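Local coordinates for protein prgH (Salmonella enterica subsp. enterica serovar Typhimurium, PDB 4G2S) that probably serves as a structural component of the SPI-1 type III secretion basal body, contributing an FHA-type domain to its assembly, at residues A[6-20]-A[99-111]. Numbering follows the deposited sequence.
Sequences PYIVRLLNSSLNGCE and ELLILIRPESEPW
In the beta sandwich of this FHA-type domain, the first strand, 7-11, pairs antiparallel with the last, 100-106, joining both ends of the domain fragment mid-sheet. Ile-8 with Arg-105 and Arg-10 with Leu-103 are hydrogen-bonded pairs. Val-9, Leu-11, Ile-102 and Ile-104 turn branched, apolar side chains toward the other sheet, where Ile-65, Phe-63 and, for Leu-11, Ile-54 receive them; Leu-11 CD2 meets Ile-102 CG2 at 3.8 Å. On the other face Arg-105 grips Glu-20 side-on, NH2 to OE1 at 2.8 Å and NE to OE2 at 3.0 Å. Arg-10 NH1 reaches the same OE2 at 2.9 Å from the opposite face of the carboxylate, its NH2 bridging to Glu-64 of the second subunit. Ile-8 CD1 covers a face of the Arg-105 guanidinium. Past the strand end the Asn-13 amide, donor and acceptor like a peptide unit, stands in for backbone: OD1 accepts from Leu-101 N (2.8 Å), from above the carbonyl plane, and ND2 gives to Glu-99 O (3.0 Å). With CG between N and carbonyl carbon (chi1 74°), the amide turns to that backbone. With arginine nitrogens on either face of OE2 and another on OE1, Glu-20 is probably held ionised and rotationally fixed.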
# COMPACT_ATOMS: atom_id res chain seq x y z
N PRO A 6 -4.79 -23.67 -22.46
CA PRO A 6 -4.26 -23.63 -21.12
C PRO A 6 -5.41 -23.67 -20.10
O PRO A 6 -6.59 -23.82 -20.47
CB PRO A 6 -3.51 -22.30 -21.15
CG PRO A 6 -4.44 -21.42 -21.90
CD PRO A 6 -5.22 -22.32 -22.85
N TYR A 7 -5.07 -23.52 -18.81
CA TYR A 7 -5.95 -23.87 -17.77
C TYR A 7 -6.11 -22.69 -16.80
O TYR A 7 -5.27 -21.81 -16.73
CB TYR A 7 -5.42 -25.08 -17.01
CG TYR A 7 -5.30 -26.32 -17.86
CD1 TYR A 7 -6.40 -27.13 -18.13
CD2 TYR A 7 -4.06 -26.69 -18.41
CE1 TYR A 7 -6.30 -28.25 -18.96
CE2 TYR A 7 -3.95 -27.82 -19.20
CZ TYR A 7 -5.06 -28.60 -19.46
OH TYR A 7 -4.91 -29.70 -20.25
N ILE A 8 -7.21 -22.71 -16.07
CA ILE A 8 -7.53 -21.63 -15.16
C ILE A 8 -7.83 -22.26 -13.83
O ILE A 8 -8.46 -23.34 -13.78
CB ILE A 8 -8.75 -20.85 -15.71
CG1 ILE A 8 -8.33 -20.04 -16.92
CG2 ILE A 8 -9.35 -19.96 -14.66
CD1 ILE A 8 -9.48 -19.36 -17.66
N VAL A 9 -7.39 -21.61 -12.73
CA VAL A 9 -7.86 -22.02 -11.43
C VAL A 9 -8.96 -21.09 -11.04
O VAL A 9 -8.72 -19.87 -10.98
CB VAL A 9 -6.79 -21.92 -10.35
CG1 VAL A 9 -7.39 -22.44 -9.02
CG2 VAL A 9 -5.63 -22.75 -10.76
N ARG A 10 -10.12 -21.66 -10.70
CA ARG A 10 -11.24 -20.97 -10.15
C ARG A 10 -11.43 -21.31 -8.67
O ARG A 10 -11.47 -22.49 -8.23
CB ARG A 10 -12.52 -21.28 -10.95
CG ARG A 10 -13.73 -20.48 -10.47
CD ARG A 10 -15.06 -21.00 -11.02
NE ARG A 10 -16.18 -20.19 -10.62
CZ ARG A 10 -16.68 -19.14 -11.28
NH1 ARG A 10 -16.15 -18.70 -12.43
NH2 ARG A 10 -17.75 -18.53 -10.79
N LEU A 11 -11.62 -20.27 -7.88
CA LEU A 11 -11.95 -20.44 -6.45
C LEU A 11 -13.43 -20.72 -6.30
O LEU A 11 -14.26 -20.08 -6.96
CB LEU A 11 -11.54 -19.20 -5.71
CG LEU A 11 -10.05 -18.88 -5.79
CD1 LEU A 11 -9.79 -17.74 -4.81
CD2 LEU A 11 -9.15 -20.02 -5.53
N LEU A 12 -13.79 -21.70 -5.49
CA LEU A 12 -15.20 -22.06 -5.33
C LEU A 12 -15.71 -21.75 -3.93
O LEU A 12 -16.87 -21.98 -3.65
CB LEU A 12 -15.44 -23.55 -5.62
CG LEU A 12 -15.01 -24.12 -6.98
CD1 LEU A 12 -15.45 -25.58 -7.06
CD2 LEU A 12 -15.62 -23.29 -8.10
N ASN A 13 -14.82 -21.27 -3.08
CA ASN A 13 -15.12 -20.68 -1.79
C ASN A 13 -14.09 -19.60 -1.45
O ASN A 13 -13.35 -19.16 -2.36
CB ASN A 13 -15.23 -21.73 -0.70
CG ASN A 13 -13.90 -22.30 -0.29
OD1 ASN A 13 -12.91 -22.14 -0.99
ND2 ASN A 13 -13.90 -23.09 0.78
N SER A 14 -14.03 -19.20 -0.18
CA SER A 14 -13.24 -18.02 0.27
C SER A 14 -13.95 -16.70 -0.09
O SER A 14 -14.97 -16.66 -0.79
CB SER A 14 -11.78 -18.03 -0.20
OG SER A 14 -11.61 -17.40 -1.50
N SER A 15 -13.41 -15.61 0.45
CA SER A 15 -13.89 -14.26 0.15
C SER A 15 -13.66 -13.85 -1.32
O SER A 15 -14.28 -12.91 -1.83
CB SER A 15 -13.22 -13.27 1.09
OG SER A 15 -11.85 -13.24 0.76
N LEU A 16 -12.78 -14.60 -2.00
CA LEU A 16 -12.51 -14.41 -3.41
C LEU A 16 -13.23 -15.46 -4.29
O LEU A 16 -12.85 -15.68 -5.43
CB LEU A 16 -11.01 -14.48 -3.65
CG LEU A 16 -10.18 -13.40 -2.94
CD1 LEU A 16 -8.80 -13.42 -3.55
CD2 LEU A 16 -10.81 -12.01 -3.00
N ASN A 17 -14.23 -16.11 -3.75
CA ASN A 17 -15.11 -17.04 -4.55
C ASN A 17 -15.46 -16.44 -5.91
O ASN A 17 -15.93 -15.29 -6.02
CB ASN A 17 -16.39 -17.33 -3.75
CG ASN A 17 -17.26 -18.43 -4.36
OD1 ASN A 17 -16.87 -19.07 -5.35
ND2 ASN A 17 -18.41 -18.69 -3.76
N GLY A 18 -15.10 -17.20 -6.93
CA GLY A 18 -15.40 -16.87 -8.32
C GLY A 18 -14.14 -16.31 -9.04
O GLY A 18 -14.12 -16.25 -10.27
N CYS A 19 -13.11 -15.92 -8.29
CA CYS A 19 -11.85 -15.42 -8.90
C CYS A 19 -11.19 -16.54 -9.72
O CYS A 19 -11.15 -17.70 -9.30
CB CYS A 19 -10.81 -14.93 -7.87
SG CYS A 19 -11.14 -13.28 -7.28
N GLU A 20 -10.66 -16.15 -10.87
CA GLU A 20 -10.11 -17.10 -11.83
C GLU A 20 -8.70 -16.70 -12.15
O GLU A 20 -8.45 -15.59 -12.58
CB GLU A 20 -10.98 -17.16 -13.08
CG GLU A 20 -12.27 -17.98 -12.86
CD GLU A 20 -12.98 -18.40 -14.12
OE1 GLU A 20 -12.68 -17.84 -15.18
OE2 GLU A 20 -13.87 -19.28 -14.05
N GLU A 99 -8.71 -25.94 3.81
CA GLU A 99 -10.14 -25.51 3.80
C GLU A 99 -10.51 -24.74 2.52
O GLU A 99 -11.64 -24.27 2.39
CB GLU A 99 -10.48 -24.64 5.03
CG GLU A 99 -11.70 -25.09 5.80
CD GLU A 99 -11.44 -26.30 6.68
OE1 GLU A 99 -10.56 -27.13 6.32
OE2 GLU A 99 -12.13 -26.45 7.72
N LEU A 100 -9.57 -24.58 1.59
CA LEU A 100 -9.90 -23.98 0.33
C LEU A 100 -10.49 -24.98 -0.65
O LEU A 100 -10.04 -26.15 -0.74
CB LEU A 100 -8.64 -23.37 -0.28
CG LEU A 100 -8.84 -22.46 -1.45
CD1 LEU A 100 -9.60 -21.19 -1.04
CD2 LEU A 100 -7.49 -22.19 -2.06
N LEU A 101 -11.45 -24.50 -1.44
CA LEU A 101 -12.03 -25.30 -2.51
C LEU A 101 -11.81 -24.61 -3.89
O LEU A 101 -12.17 -23.42 -4.10
CB LEU A 101 -13.51 -25.55 -2.18
CG LEU A 101 -14.24 -26.79 -2.65
CD1 LEU A 101 -15.68 -26.76 -2.21
CD2 LEU A 101 -14.16 -26.81 -4.15
N ILE A 102 -11.17 -25.34 -4.81
CA ILE A 102 -10.83 -24.81 -6.10
C ILE A 102 -11.31 -25.74 -7.15
O ILE A 102 -11.67 -26.85 -6.90
CB ILE A 102 -9.29 -24.65 -6.29
CG1 ILE A 102 -8.59 -26.01 -6.27
CG2 ILE A 102 -8.67 -23.82 -5.16
CD1 ILE A 102 -7.11 -25.90 -6.63
N LEU A 103 -11.22 -25.29 -8.39
CA LEU A 103 -11.63 -26.07 -9.50
C LEU A 103 -10.66 -25.67 -10.61
O LEU A 103 -10.32 -24.51 -10.67
CB LEU A 103 -13.10 -25.72 -9.83
CG LEU A 103 -13.56 -26.57 -11.01
CD1 LEU A 103 -14.99 -27.03 -10.77
CD2 LEU A 103 -13.41 -25.85 -12.34
N ILE A 104 -10.11 -26.63 -11.39
CA ILE A 104 -9.20 -26.32 -12.50
C ILE A 104 -9.97 -26.67 -13.79
O ILE A 104 -10.47 -27.81 -13.94
CB ILE A 104 -7.86 -27.12 -12.42
CG1 ILE A 104 -7.14 -26.89 -11.08
CG2 ILE A 104 -6.97 -26.75 -13.59
CD1 ILE A 104 -6.01 -27.88 -10.78
N ARG A 105 -10.09 -25.69 -14.69
CA ARG A 105 -10.82 -25.88 -15.95
C ARG A 105 -10.00 -25.42 -17.16
O ARG A 105 -9.17 -24.53 -17.04
CB ARG A 105 -12.14 -25.08 -15.93
CG ARG A 105 -11.94 -23.61 -15.94
CD ARG A 105 -13.26 -22.86 -15.78
NE ARG A 105 -13.09 -21.44 -16.04
CZ ARG A 105 -12.91 -20.90 -17.22
NH1 ARG A 105 -12.88 -21.64 -18.32
NH2 ARG A 105 -12.85 -19.58 -17.33
N PRO A 106 -10.26 -26.00 -18.36
CA PRO A 106 -9.78 -25.40 -19.58
C PRO A 106 -10.38 -24.02 -19.79
O PRO A 106 -11.57 -23.78 -19.44
CB PRO A 106 -10.31 -26.31 -20.65
CG PRO A 106 -10.53 -27.61 -19.98
CD PRO A 106 -11.01 -27.23 -18.64
N GLU A 107 -9.61 -23.13 -20.38
CA GLU A 107 -10.05 -21.77 -20.53
C GLU A 107 -11.37 -21.72 -21.31
O GLU A 107 -12.29 -20.96 -20.99
CB GLU A 107 -8.97 -20.96 -21.21
CG GLU A 107 -9.30 -19.48 -21.38
CD GLU A 107 -8.17 -18.74 -22.08
OE1 GLU A 107 -7.31 -19.42 -22.68
OE2 GLU A 107 -8.13 -17.49 -22.01
N SER A 108 -11.46 -22.59 -22.32
CA SER A 108 -12.61 -22.72 -23.20
C SER A 108 -13.87 -23.33 -22.57
O SER A 108 -14.92 -23.29 -23.18
CB SER A 108 -12.19 -23.61 -24.35
OG SER A 108 -11.79 -24.86 -23.81
N GLU A 109 -13.77 -23.91 -21.39
CA GLU A 109 -14.94 -24.50 -20.70
C GLU A 109 -15.34 -23.76 -19.41
O GLU A 109 -14.87 -24.12 -18.29
CB GLU A 109 -14.66 -25.97 -20.39
CG GLU A 109 -14.45 -26.83 -21.65
CD GLU A 109 -14.21 -28.32 -21.38
OE1 GLU A 109 -14.09 -28.67 -20.19
OE2 GLU A 109 -14.15 -29.14 -22.36
N PRO A 110 -16.23 -22.75 -19.54
CA PRO A 110 -16.64 -21.99 -18.35
C PRO A 110 -17.34 -22.88 -17.30
O PRO A 110 -18.05 -23.81 -17.66
CB PRO A 110 -17.64 -20.96 -18.91
CG PRO A 110 -17.33 -20.88 -20.38
CD PRO A 110 -16.87 -22.25 -20.77
N TRP A 111 -17.11 -22.60 -16.02
CA TRP A 111 -17.78 -23.35 -14.94
C TRP A 111 -19.08 -22.73 -14.59
O TRP A 111 -20.06 -23.46 -14.42
CB TRP A 111 -16.90 -23.47 -13.70
CG TRP A 111 -17.51 -24.10 -12.44
CD1 TRP A 111 -17.98 -23.43 -11.30
CD2 TRP A 111 -17.75 -25.53 -12.13
NE1 TRP A 111 -18.46 -24.33 -10.36
CE2 TRP A 111 -18.34 -25.58 -10.78
CE3 TRP A 111 -17.56 -26.74 -12.82
CZ2 TRP A 111 -18.71 -26.79 -10.17
CZ3 TRP A 111 -17.92 -27.94 -12.18
CH2 TRP A 111 -18.47 -27.96 -10.89